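Local coordinates for protein Sso-CP2 metallo-carboxypetidase (Sulfolobus solfataricus, PDB 4MMO) that is a zinc-binding metallo-carboxypeptidase of the M20 family that probably removes residues from the C-terminal ends of peptides, at residues L167-P173 / Y367-Q372; P173-L177 / A395-I399. The contacts are given in a common frame with arbitrary orientation. Residues are numbered along the deposited sequence.

Interaction 1: residues L167-P173 / Y367-Q372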
ATOM      1  N   LEU A 167      29.578 -17.946  -0.615  1.00 38.88           N
ATOM      2  CA  LEU A 167      29.633 -19.043  -1.572  1.00 51.69           C
ATOM      3  C   LEU A 167      28.345 -19.103  -2.384  1.00 53.52           C
ATOM      4  O   LEU A 167      27.260 -18.868  -1.856  1.00 50.50           O
ATOM      5  CB  LEU A 167      29.845 -20.368  -0.836  1.00 59.73           C
ATOM      6  CG  LEU A 167      30.984 -20.379   0.186  1.00 57.66           C
ATOM      7  CD1 LEU A 167      31.038 -21.710   0.920  1.00 37.61           C
ATOM      8  CD2 LEU A 167      32.314 -20.082  -0.487  1.00 59.20           C
ATOM      9  N   ASP A 168      28.471 -19.422  -3.668  1.00 50.95           N
ATOM     10  CA  ASP A 168      27.317 -19.503  -4.555  1.00 41.33           C
ATOM     11  C   ASP A 168      26.563 -20.808  -4.277  1.00 51.90           C
ATOM     12  O   ASP A 168      26.987 -21.585  -3.420  1.00 54.44           O
ATOM     13  CB  ASP A 168      27.781 -19.374  -6.014  1.00 49.84           C
ATOM     14  CG  ASP A 168      28.345 -20.673  -6.587  1.00 53.95           C
ATOM     15  OD1 ASP A 168      28.774 -21.561  -5.818  1.00 41.28           O
ATOM     16  OD2 ASP A 168      28.371 -20.794  -7.830  1.00 61.67           O
ATOM     17  N   PRO A 169      25.436 -21.048  -4.976  1.00 62.24           N
ATOM     18  CA  PRO A 169      24.643 -22.262  -4.727  1.00 64.27           C
ATOM     19  C   PRO A 169      25.424 -23.572  -4.871  1.00 69.64           C
ATOM     20  O   PRO A 169      25.080 -24.550  -4.211  1.00 66.12           O
ATOM     21  CB  PRO A 169      23.546 -22.183  -5.791  1.00 59.97           C
ATOM     22  CG  PRO A 169      23.388 -20.733  -6.054  1.00 63.44           C
ATOM     23  CD  PRO A 169      24.768 -20.151  -5.935  1.00 67.18           C
ATOM     24  N   LYS A 170      26.451 -23.588  -5.717  1.00 70.10           N
ATOM     25  CA  LYS A 170      27.269 -24.785  -5.902  1.00 73.94           C
ATOM     26  C   LYS A 170      28.361 -24.891  -4.842  1.00 69.39           C
ATOM     27  O   LYS A 170      29.047 -25.908  -4.750  1.00 74.73           O
ATOM     28  CB  LYS A 170      27.899 -24.795  -7.297  1.00 77.86           C
ATOM     29  CG  LYS A 170      26.921 -25.094  -8.426  1.00 79.01           C
ATOM     30  CD  LYS A 170      27.230 -26.423  -9.094  1.00 87.38           C
ATOM     31  CE  LYS A 170      26.344 -26.659 -10.309  1.00 93.48           C
ATOM     32  NZ  LYS A 170      26.904 -26.048 -11.545  1.00 93.21           N
ATOM     33  N   GLY A 171      28.523 -23.834  -4.049  1.00 59.51           N
ATOM     34  CA  GLY A 171      29.506 -23.821  -2.980  1.00 50.91           C
ATOM     35  C   GLY A 171      30.854 -23.270  -3.407  1.00 52.17           C
ATOM     36  O   GLY A 171      31.849 -23.426  -2.700  1.00 44.70           O
ATOM     37  N   ARG A 172      30.888 -22.621  -4.565  1.00 42.91           N
ATOM     38  CA  ARG A 172      32.111 -22.008  -5.065  1.00 51.04           C
ATOM     39  C   ARG A 172      32.224 -20.579  -4.554  1.00 48.38           C
ATOM     40  O   ARG A 172      31.222 -19.866  -4.486  1.00 37.30           O
ATOM     41  CB  ARG A 172      32.107 -22.006  -6.590  1.00 56.56           C
ATOM     42  CG  ARG A 172      32.101 -23.394  -7.202  1.00 61.75           C
ATOM     43  CD  ARG A 172      31.643 -23.369  -8.647  1.00 68.57           C
ATOM     44  NE  ARG A 172      30.265 -22.903  -8.765  1.00 75.08           N
ATOM     45  CZ  ARG A 172      29.565 -22.903  -9.893  1.00 83.31           C
ATOM     46  NH1 ARG A 172      30.105 -23.348 -11.019  1.00 88.08           N
ATOM     47  NH2 ARG A 172      28.316 -22.456  -9.893  1.00 71.15           N
ATOM     48  N   PRO A 173      33.444 -20.145  -4.194  1.00 53.11           N
ATOM     49  CA  PRO A 173      33.596 -18.752  -3.762  1.00 42.20           C
ATOM     50  C   PRO A 173      33.286 -17.779  -4.897  1.00 46.72           C
ATOM     51  O   PRO A 173      33.472 -18.130  -6.065  1.00 50.92           O
ATOM     52  CB  PRO A 173      35.070 -18.665  -3.359  1.00 37.46           C
ATOM     53  CG  PRO A 173      35.742 -19.766  -4.120  1.00 50.21           C
ATOM     54  CD  PRO A 173      34.731 -20.864  -4.213  1.00 50.48           C
ATOM     55  N   TYR A 367      39.549 -23.172  -1.317  1.00 41.21           N
ATOM     56  CA  TYR A 367      38.288 -23.878  -1.529  1.00 58.78           C
ATOM     57  C   TYR A 367      38.428 -25.035  -2.512  1.00 65.10           C
ATOM     58  O   TYR A 367      37.597 -25.941  -2.531  1.00 57.11           O
ATOM     59  CB  TYR A 367      37.204 -22.903  -1.999  1.00 50.54           C
ATOM     60  CG  TYR A 367      36.825 -21.896  -0.939  1.00 54.59           C
ATOM     61  CD1 TYR A 367      35.915 -22.222   0.059  1.00 47.98           C
ATOM     62  CD2 TYR A 367      37.388 -20.625  -0.924  1.00 34.47           C
ATOM     63  CE1 TYR A 367      35.569 -21.307   1.039  1.00 45.63           C
ATOM     64  CE2 TYR A 367      37.048 -19.705   0.052  1.00 49.09           C
ATOM     65  CZ  TYR A 367      36.138 -20.052   1.031  1.00 49.96           C
ATOM     66  OH  TYR A 367      35.794 -19.140   2.004  1.00 42.27           O
ATOM     67  N   GLY A 368      39.477 -25.000  -3.325  1.00 55.96           N
ATOM     68  CA  GLY A 368      39.786 -26.105  -4.214  1.00 53.44           C
ATOM     69  C   GLY A 368      38.827 -26.247  -5.380  1.00 54.54           C
ATOM     70  O   GLY A 368      38.751 -27.307  -5.999  1.00 56.26           O
ATOM     71  N   THR A 369      38.089 -25.182  -5.677  1.00 55.55           N
ATOM     72  CA  THR A 369      37.223 -25.153  -6.852  1.00 45.46           C
ATOM     73  C   THR A 369      37.456 -23.862  -7.629  1.00 46.68           C
ATOM     74  O   THR A 369      38.254 -23.023  -7.219  1.00 55.78           O
ATOM     75  CB  THR A 369      35.736 -25.280  -6.475  1.00 74.93           C
ATOM     76  OG1 THR A 369      34.939 -25.275  -7.666  1.00 94.64           O
ATOM     77  CG2 THR A 369      35.304 -24.136  -5.564  1.00 68.26           C
ATOM     78  N   GLU A 370      36.763 -23.710  -8.751  1.00 52.18           N
ATOM     79  CA  GLU A 370      36.950 -22.542  -9.602  1.00 60.75           C
ATOM     80  C   GLU A 370      36.113 -21.368  -9.092  1.00 54.73           C
ATOM     81  O   GLU A 370      34.887 -21.462  -9.047  1.00 50.28           O
ATOM     82  CB  GLU A 370      36.554 -22.874 -11.043  1.00 65.89           C
ATOM     83  CG  GLU A 370      37.099 -21.896 -12.075  1.00 86.56           C
ATOM     84  CD  GLU A 370      38.613 -21.947 -12.187  1.00105.29           C
ATOM     85  OE1 GLU A 370      39.192 -23.041 -12.003  1.00 98.86           O
ATOM     86  OE2 GLU A 370      39.226 -20.892 -12.451  1.00110.56           O
ATOM     87  N   PRO A 371      36.765 -20.259  -8.701  1.00 42.95           N
ATOM     88  CA  PRO A 371      35.998 -19.088  -8.257  1.00 45.47           C
ATOM     89  C   PRO A 371      35.114 -18.513  -9.357  1.00 52.11           C
ATOM     90  O   PRO A 371      35.550 -18.405 -10.501  1.00 57.08           O
ATOM     91  CB  PRO A 371      37.084 -18.073  -7.885  1.00 43.44           C
ATOM     92  CG  PRO A 371      38.296 -18.885  -7.612  1.00 57.73           C
ATOM     93  CD  PRO A 371      38.217 -20.046  -8.550  1.00 47.84           C
ATOM     94  N   GLN A 372      33.886 -18.144  -9.006  1.00 50.82           N
ATOM     95  CA  GLN A 372      32.963 -17.550  -9.961  1.00 40.10           C
ATOM     96  C   GLN A 372      33.082 -16.029  -9.926  1.00 40.79           C
ATOM     97  O   GLN A 372      32.879 -15.401  -8.889  1.00 46.74           O
ATOM     98  CB  GLN A 372      31.534 -17.993  -9.655  1.00 42.13           C
ATOM     99  CG  GLN A 372      31.353 -19.505  -9.701  1.00 55.18           C
ATOM    100  CD  GLN A 372      31.722 -20.091 -11.052  1.00 67.77           C
ATOM    101  OE1 GLN A 372      31.077 -19.801 -12.062  1.00 57.20           O
ATOM    102  NE2 GLN A 372      32.777 -20.904 -11.082  1.00 56.55           N
TER

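Interaction 2: residues P173-L177 / A395-I399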
ATOM      1  N   PRO A 173      33.444 -20.145  -4.194  1.00 53.11           N
ATOM      2  CA  PRO A 173      33.596 -18.752  -3.762  1.00 42.20           C
ATOM      3  C   PRO A 173      33.286 -17.779  -4.897  1.00 46.72           C
ATOM      4  O   PRO A 173      33.472 -18.130  -6.065  1.00 50.92           O
ATOM      5  CB  PRO A 173      35.070 -18.665  -3.359  1.00 37.46           C
ATOM      6  CG  PRO A 173      35.742 -19.766  -4.120  1.00 50.21           C
ATOM      7  CD  PRO A 173      34.731 -20.864  -4.213  1.00 50.48           C
ATOM      8  N   GLN A 174      32.816 -16.582  -4.552  1.00 41.28           N
ATOM      9  CA  GLN A 174      32.438 -15.583  -5.547  1.00 43.06           C
ATOM     10  C   GLN A 174      33.326 -14.346  -5.491  1.00 43.91           C
ATOM     11  O   GLN A 174      33.685 -13.867  -4.415  1.00 48.62           O
ATOM     12  CB  GLN A 174      30.973 -15.186  -5.369  1.00 38.26           C
ATOM     13  CG  GLN A 174      30.003 -16.312  -5.680  1.00 43.53           C
ATOM     14  CD  GLN A 174      28.563 -15.893  -5.536  1.00 57.08           C
ATOM     15  OE1 GLN A 174      27.786 -15.972  -6.486  1.00 76.66           O
ATOM     16  NE2 GLN A 174      28.191 -15.450  -4.339  1.00 54.49           N
ATOM     17  N   ILE A 175      33.679 -13.848  -6.671  1.00 33.45           N
ATOM     18  CA  ILE A 175      34.484 -12.644  -6.817  1.00 34.39           C
ATOM     19  C   ILE A 175      33.634 -11.640  -7.578  1.00 35.09           C
ATOM     20  O   ILE A 175      33.180 -11.918  -8.690  1.00 44.78           O
ATOM     21  CB  ILE A 175      35.779 -12.906  -7.619  1.00 37.62           C
ATOM     22  CG1 ILE A 175      36.540 -14.119  -7.068  1.00 38.24           C
ATOM     23  CG2 ILE A 175      36.667 -11.668  -7.629  1.00 30.68           C
ATOM     24  CD1 ILE A 175      37.051 -13.958  -5.666  1.00 46.98           C
ATOM     25  N   VAL A 176      33.419 -10.475  -6.978  1.00 48.93           N
ATOM     26  CA  VAL A 176      32.505  -9.487  -7.536  1.00 45.07           C
ATOM     27  C   VAL A 176      33.230  -8.169  -7.795  1.00 38.86           C
ATOM     28  O   VAL A 176      33.787  -7.560  -6.881  1.00 37.27           O
ATOM     29  CB  VAL A 176      31.313  -9.275  -6.598  1.00 38.19           C
ATOM     30  CG1 VAL A 176      30.266  -8.386  -7.250  1.00 37.69           C
ATOM     31  CG2 VAL A 176      30.704 -10.630  -6.218  1.00 34.07           C
ATOM     32  N   LEU A 177      33.204  -7.734  -9.050  1.00 32.40           N
ATOM     33  CA  LEU A 177      34.020  -6.613  -9.503  1.00 31.67           C
ATOM     34  C   LEU A 177      33.242  -5.305  -9.611  1.00 42.52           C
ATOM     35  O   LEU A 177      33.647  -4.404 -10.346  1.00 38.80           O
ATOM     36  CB  LEU A 177      34.628  -6.939 -10.869  1.00 34.24           C
ATOM     37  CG  LEU A 177      35.330  -8.292 -10.982  1.00 31.54           C
ATOM     38  CD1 LEU A 177      35.964  -8.436 -12.356  1.00 37.64           C
ATOM     39  CD2 LEU A 177      36.376  -8.455  -9.893  1.00 30.64           C
ATOM     40  N   ALA A 395      39.472  -2.254  -6.938  1.00 34.62           N
ATOM     41  CA  ALA A 395      38.495  -2.633  -5.928  1.00 46.55           C
ATOM     42  C   ALA A 395      37.849  -3.965  -6.282  1.00 43.46           C
ATOM     43  O   ALA A 395      37.635  -4.271  -7.450  1.00 43.22           O
ATOM     44  CB  ALA A 395      37.434  -1.552  -5.789  1.00 40.75           C
ATOM     45  N   VAL A 396      37.540  -4.749  -5.256  1.00 44.08           N
ATOM     46  CA  VAL A 396      36.885  -6.038  -5.428  1.00 31.82           C
ATOM     47  C   VAL A 396      36.037  -6.347  -4.193  1.00 35.21           C
ATOM     48  O   VAL A 396      36.295  -5.825  -3.109  1.00 35.45           O
ATOM     49  CB  VAL A 396      37.924  -7.166  -5.629  1.00 28.88           C
ATOM     50  CG1 VAL A 396      38.839  -7.276  -4.420  1.00 36.66           C
ATOM     51  CG2 VAL A 396      37.245  -8.503  -5.917  1.00 29.42           C
ATOM     52  N   SER A 397      35.022  -7.185  -4.370  1.00 39.54           N
ATOM     53  CA  SER A 397      34.257  -7.704  -3.248  1.00 46.99           C
ATOM     54  C   SER A 397      34.370  -9.219  -3.229  1.00 52.15           C
ATOM     55  O   SER A 397      33.793  -9.912  -4.069  1.00 47.15           O
ATOM     56  CB  SER A 397      32.794  -7.284  -3.338  1.00 40.03           C
ATOM     57  OG  SER A 397      32.106  -7.635  -2.148  1.00 51.21           O
ATOM     58  N   ALA A 398      35.125  -9.725  -2.261  1.00 49.75           N
ATOM     59  CA  ALA A 398      35.374 -11.151  -2.150  1.00 57.39           C
ATOM     60  C   ALA A 398      35.798 -11.492  -0.734  1.00 44.14           C
ATOM     61  O   ALA A 398      36.196 -10.606   0.020  1.00 41.38           O
ATOM     62  CB  ALA A 398      36.451 -11.550  -3.109  1.00 42.71           C
ATOM     63  N   ILE A 399      35.775 -12.788  -0.432  1.00 42.29           N
ATOM     64  CA  ILE A 399      35.900 -13.345   0.919  1.00 43.04           C
ATOM     65  C   ILE A 399      34.538 -13.285   1.590  1.00 45.15           C
ATOM     66  O   ILE A 399      33.913 -12.227   1.647  1.00 55.37           O
ATOM     67  CB  ILE A 399      36.956 -12.645   1.805  1.00 46.34           C
ATOM     68  CG1 ILE A 399      38.313 -12.601   1.093  1.00 47.53           C
ATOM     69  CG2 ILE A 399      37.079 -13.373   3.139  1.00 30.07           C
ATOM     70  CD1 ILE A 399      39.344 -11.727   1.777  1.00 44.56           C
TER
HETATM   71  O   HOH W   1      35.418 -14.685  -2.453  1.00 39.58           O

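Interaction 1: residues L167-P173 / Y367-Q372
Two loops meet side by side in the catalytic domain of this M20-family peptidase, away from the zinc site, each leading into one strand of a two-stranded parallel pair, 174-176 with 372-374. The pairing begins here: the amide of Gln372 donates to the carbonyl of Pro173, N to O 3.0 Å, and Pro371 CA adds a CA-H...O contact to the same Pro173 O at 3.5 Å. Segment 367-372 leaves helix 354-367 through Gly368, whose positive phi turns the chain so that Thr369 and Pro371 come alongside Pro173. Pro173 is the most covered residue of the contact; its ring packs against both Tyr367 and Thr369, with CG 3.7 Å from Tyr367 CD2 and CD 3.6 Å from Thr369 CG2; Leu167 CD2 reaches Tyr367 CE1 at 3.8 Å. Segment 167-173 is shaped by a type I beta turn from Asp168 to Gly171, closed by Gly171 N to Asp168 O at 2.8 Å. Asp168 OD1 accepts from Arg172 N at 2.7 Å, and Asp168 OD2 forms a salt bridge with Arg172 NH2 at 2.6 Å; Asp249 is a second acidic partner of this guanidinium. Held in this way, Arg172 turns one guanidinium face to the Gln372 amide group, whose NE2 donates to Glu370 O at 3.0 Å.

Interaction 2: residues P173-L177 / A395-I399
Ala395 opens the segment on strand 395-396, an outer strand of the six-stranded mixed sheet within this chain; the hydroxyl of Thr349 is shared between its carbonyl and that of Leu177. Val396 follows with its side chain against the other segment, CG2 lying 3.6 Å from Ile175 CG2 and 4.1 Å from Leu177 CD2, while it also touches Ile161 of the neighbouring strand 159-161. At Ser397 the backbones join: its N donates to Val176 O at 2.8 Å, and its O accepts from Val176 N at 3.0 Å. This two-way exchange makes Val176 and Ser397 an antiparallel hydrogen-bonded pair, CA to CA 5.0 Å, a single beta bridge through which strand 174-176 meets the edge of the sheet. The side chains of the pair lie on one face, CB to CB 4.1 Å; that of Ser397 is about 5 Å from that of the zinc ligand Glu163 and about 8 Å from the bound zinc ion, so the bridge borders the metal site. Ala398 turns to the other face, where its CB packs at 3.6 Å on Ile175 CD1 and Met359 of helix 354-367 touches both residues. By Ile399 direct pairing has given way to a water, which accepts from Ile399 N at 2.8 Å and donates to Gln174 O at 2.7 Å.

From the N terminus, the chain passes strand 159-161 and enters loop 167-173, then continues through the shared Pro173 into 173-177. It next runs through the long strands and helices of the M20 dimerisation region before helix 354-367 brings it back at 367-372, where interaction 1 closes its loop. Helix 383-389 follows, and 395-399 closes interaction 2. The two loops therefore cross instead of nesting. Strand 174-176 meets both returns, running parallel to 372-374 and antiparallel to 395-399, and so ties the two-stranded sheet to the six-stranded one. Where the contacts touch, Ile175 N probably hydrogen-bonds to Gln372 O, 2.8 Å apart.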